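PDB 5GXX: glucanase from Clostridium thermocellum, which probably hydrolyses internal beta-1,4-glucosidic bonds of cellulose, as a family 9 endoglucanase of the cellulosome. Local coordinates for residues 189-194 against 243-248. The protein carries 1 engineered substitution. Residues are numbered along the deposited sequence; the frame is centred on the assembly and turned at random.
With CA (calcium ion), chain C.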
loop_
_atom_site.group_PDB
_atom_site.type_symbol
_atom_site.label_atom_id
_atom_site.label_comp_id
_atom_site.label_asym_id
_atom_site.label_seq_id
_atom_site.Cartn_x
_atom_site.Cartn_y
_atom_site.Cartn_z
ATOM N N GLY A 189 35.293 1.610 5.755
ATOM C CA GLY A 189 34.643 2.098 4.553
ATOM C C GLY A 189 34.260 3.564 4.676
ATOM O O GLY A 189 33.889 4.150 3.665
ATOM N N PHE A 190 34.378 4.142 5.872
ATOM C CA PHE A 190 34.107 5.570 6.083
ATOM C C PHE A 190 35.410 6.280 6.453
ATOM O O PHE A 190 35.884 7.165 5.731
ATOM C CB PHE A 190 33.028 5.775 7.160
ATOM C CG PHE A 190 31.720 5.091 6.850
ATOM C CD1 PHE A 190 30.788 5.673 6.001
ATOM C CD2 PHE A 190 31.451 3.825 7.361
ATOM C CE1 PHE A 190 29.584 5.039 5.700
ATOM C CE2 PHE A 190 30.255 3.174 7.057
ATOM C CZ PHE A 190 29.312 3.778 6.227
ATOM N N TYR A 191 36.012 5.831 7.549
ATOM C CA TYR A 191 37.318 6.302 8.010
ATOM C C TYR A 191 38.227 5.115 8.386
ATOM O O TYR A 191 38.732 5.028 9.504
ATOM C CB TYR A 191 37.144 7.287 9.175
ATOM C CG TYR A 191 36.527 8.597 8.712
ATOM C CD1 TYR A 191 37.301 9.557 8.064
ATOM C CD2 TYR A 191 35.174 8.868 8.893
ATOM C CE1 TYR A 191 36.744 10.749 7.603
ATOM C CE2 TYR A 191 34.606 10.069 8.435
ATOM C CZ TYR A 191 35.404 11.003 7.808
ATOM O OH TYR A 191 34.872 12.193 7.361
ATOM N N SER A 192 38.428 4.203 7.437
ATOM C CA SER A 192 39.350 3.086 7.628
ATOM C C SER A 192 40.762 3.587 7.935
ATOM O O SER A 192 41.160 4.635 7.405
ATOM C CB SER A 192 39.365 2.202 6.372
ATOM O OG SER A 192 38.189 1.406 6.295
ATOM N N SER A 193 41.499 2.869 8.784
ATOM C CA SER A 193 42.902 3.191 9.022
ATOM C C SER A 193 43.710 2.683 7.829
ATOM O O SER A 193 43.896 1.480 7.652
ATOM C CB SER A 193 43.401 2.582 10.348
ATOM O OG SER A 193 44.765 2.894 10.585
ATOM N N HIS A 194 44.148 3.596 6.969
ATOM C CA HIS A 194 44.866 3.220 5.747
ATOM C C HIS A 194 46.369 3.116 5.964
ATOM O O HIS A 194 47.017 2.181 5.501
ATOM C CB HIS A 194 44.599 4.245 4.638
ATOM C CG HIS A 194 43.148 4.394 4.312
ATOM N ND1 HIS A 194 42.422 3.403 3.685
ATOM C CD2 HIS A 194 42.270 5.390 4.580
ATOM C CE1 HIS A 194 41.167 3.796 3.557
ATOM N NE2 HIS A 194 41.045 4.991 4.105
ATOM N N HIS A 243 48.997 15.654 4.814
ATOM C CA HIS A 243 48.550 15.648 6.198
ATOM C C HIS A 243 47.026 15.598 6.206
ATOM O O HIS A 243 46.381 16.412 5.555
ATOM C CB HIS A 243 49.014 16.955 6.826
ATOM C CG HIS A 243 48.869 17.006 8.313
ATOM N ND1 HIS A 243 49.836 16.507 9.161
ATOM C CD2 HIS A 243 47.881 17.491 9.102
ATOM C CE1 HIS A 243 49.442 16.686 10.410
ATOM N NE2 HIS A 243 48.264 17.288 10.406
ATOM N N CYS A 244 46.460 14.648 6.947
ATOM C CA CYS A 244 45.010 14.501 7.006
ATOM C C CYS A 244 44.588 13.611 8.169
ATOM O O CYS A 244 45.433 13.084 8.907
ATOM C CB CYS A 244 44.514 13.885 5.693
ATOM S SG CYS A 244 45.097 12.176 5.394
ATOM N N TRP A 245 43.280 13.422 8.299
ATOM C CA TRP A 245 42.711 12.614 9.389
ATOM C C TRP A 245 43.343 11.234 9.550
ATOM O O TRP A 245 43.348 10.710 10.660
ATOM C CB TRP A 245 41.190 12.466 9.258
ATOM C CG TRP A 245 40.801 11.773 7.975
ATOM C CD1 TRP A 245 40.537 12.358 6.761
ATOM C CD2 TRP A 245 40.705 10.360 7.760
ATOM N NE1 TRP A 245 40.284 11.402 5.809
ATOM C CE2 TRP A 245 40.364 10.166 6.401
ATOM C CE3 TRP A 245 40.859 9.239 8.582
ATOM C CZ2 TRP A 245 40.183 8.894 5.844
ATOM C CZ3 TRP A 245 40.672 7.977 8.032
ATOM C CH2 TRP A 245 40.346 7.816 6.677
ATOM N N ASP A 246 43.798 10.632 8.457
ATOM C CA ASP A 246 44.357 9.283 8.489
ATOM C C ASP A 246 45.850 9.214 8.830
ATOM O O ASP A 246 46.380 8.183 9.270
ATOM C CB ASP A 246 44.138 8.613 7.134
ATOM C CG ASP A 246 44.611 7.179 7.126
ATOM O OD1 ASP A 246 43.956 6.351 7.779
ATOM O OD2 ASP A 246 45.653 6.894 6.502
ATOM N N ASP A 247 46.528 10.332 8.582
ATOM C CA ASP A 247 47.978 10.369 8.579
ATOM C C ASP A 247 48.549 11.767 8.813
ATOM O O ASP A 247 48.585 12.619 7.917
ATOM C CB ASP A 247 48.501 9.773 7.272
ATOM C CG ASP A 247 49.994 9.519 7.291
ATOM O OD1 ASP A 247 50.675 9.905 8.275
ATOM O OD2 ASP A 247 50.477 8.960 6.283
ATOM N N CYS A 248 49.014 11.970 10.037
ATOM C CA CYS A 248 49.585 13.223 10.503
ATOM C C CYS A 248 51.108 13.201 10.576
ATOM O O CYS A 248 51.704 14.100 11.170
ATOM C CB CYS A 248 48.990 13.583 11.871
ATOM S SG CYS A 248 47.283 14.152 11.830
HETATM CA CA CA C . 47.487 6.554 10.538
HETATM O O HOH W 1 45.551 5.487 10.043
#
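Tyr-191 and Trp-245 make a T-shaped aromatic pair where two loops of the (alpha/alpha)6-barrel catalytic domain characteristic of glycosyl hydrolase family 9 meet beside its calcium site. One loop leads to helix 198-212, the other, through a type I turn from Cys-244 to Asp-247, to helix 249-260. The phenol ring turns its edge to the indole, planes 89° apart, and CD1 of Tyr-191 lies over the centre of the six-membered ring, 3.5 Å from CD2 of Trp-245. The indole is broad enough to take this edge on one face while its rim reaches O of Ser-192 and, rim to rim, the His-194 ring; CB of Asp-246 lies against the opposite face, toward its rim. Tyrosine adds a polar end: its hydroxyl is hydrogen-bonded to Asp-50, and its side chain lies close to a bound Tris, consistent with a nearby pocket.

Asp-246 supplies the polar link. Its chi1 of -176° swings the carboxylate away from its own backbone N, toward the other loop, where OD1 accepts a nearly straight bond from N of His-194 (2.9 Å) on its syn side, 23° out of the carboxylate plane. Its carbonyl O binds calcium at 2.3 Å; Ser-195, Gly-196, Asp-199 and Glu-200, in and just before helix 198-212, help complete the site, so the ion ties both loops together. A calcium-bound water donates to OD1 of Asp-246 and to OG of Ser-193, itself also hydrogen-bonded to OD2 of Asp-181.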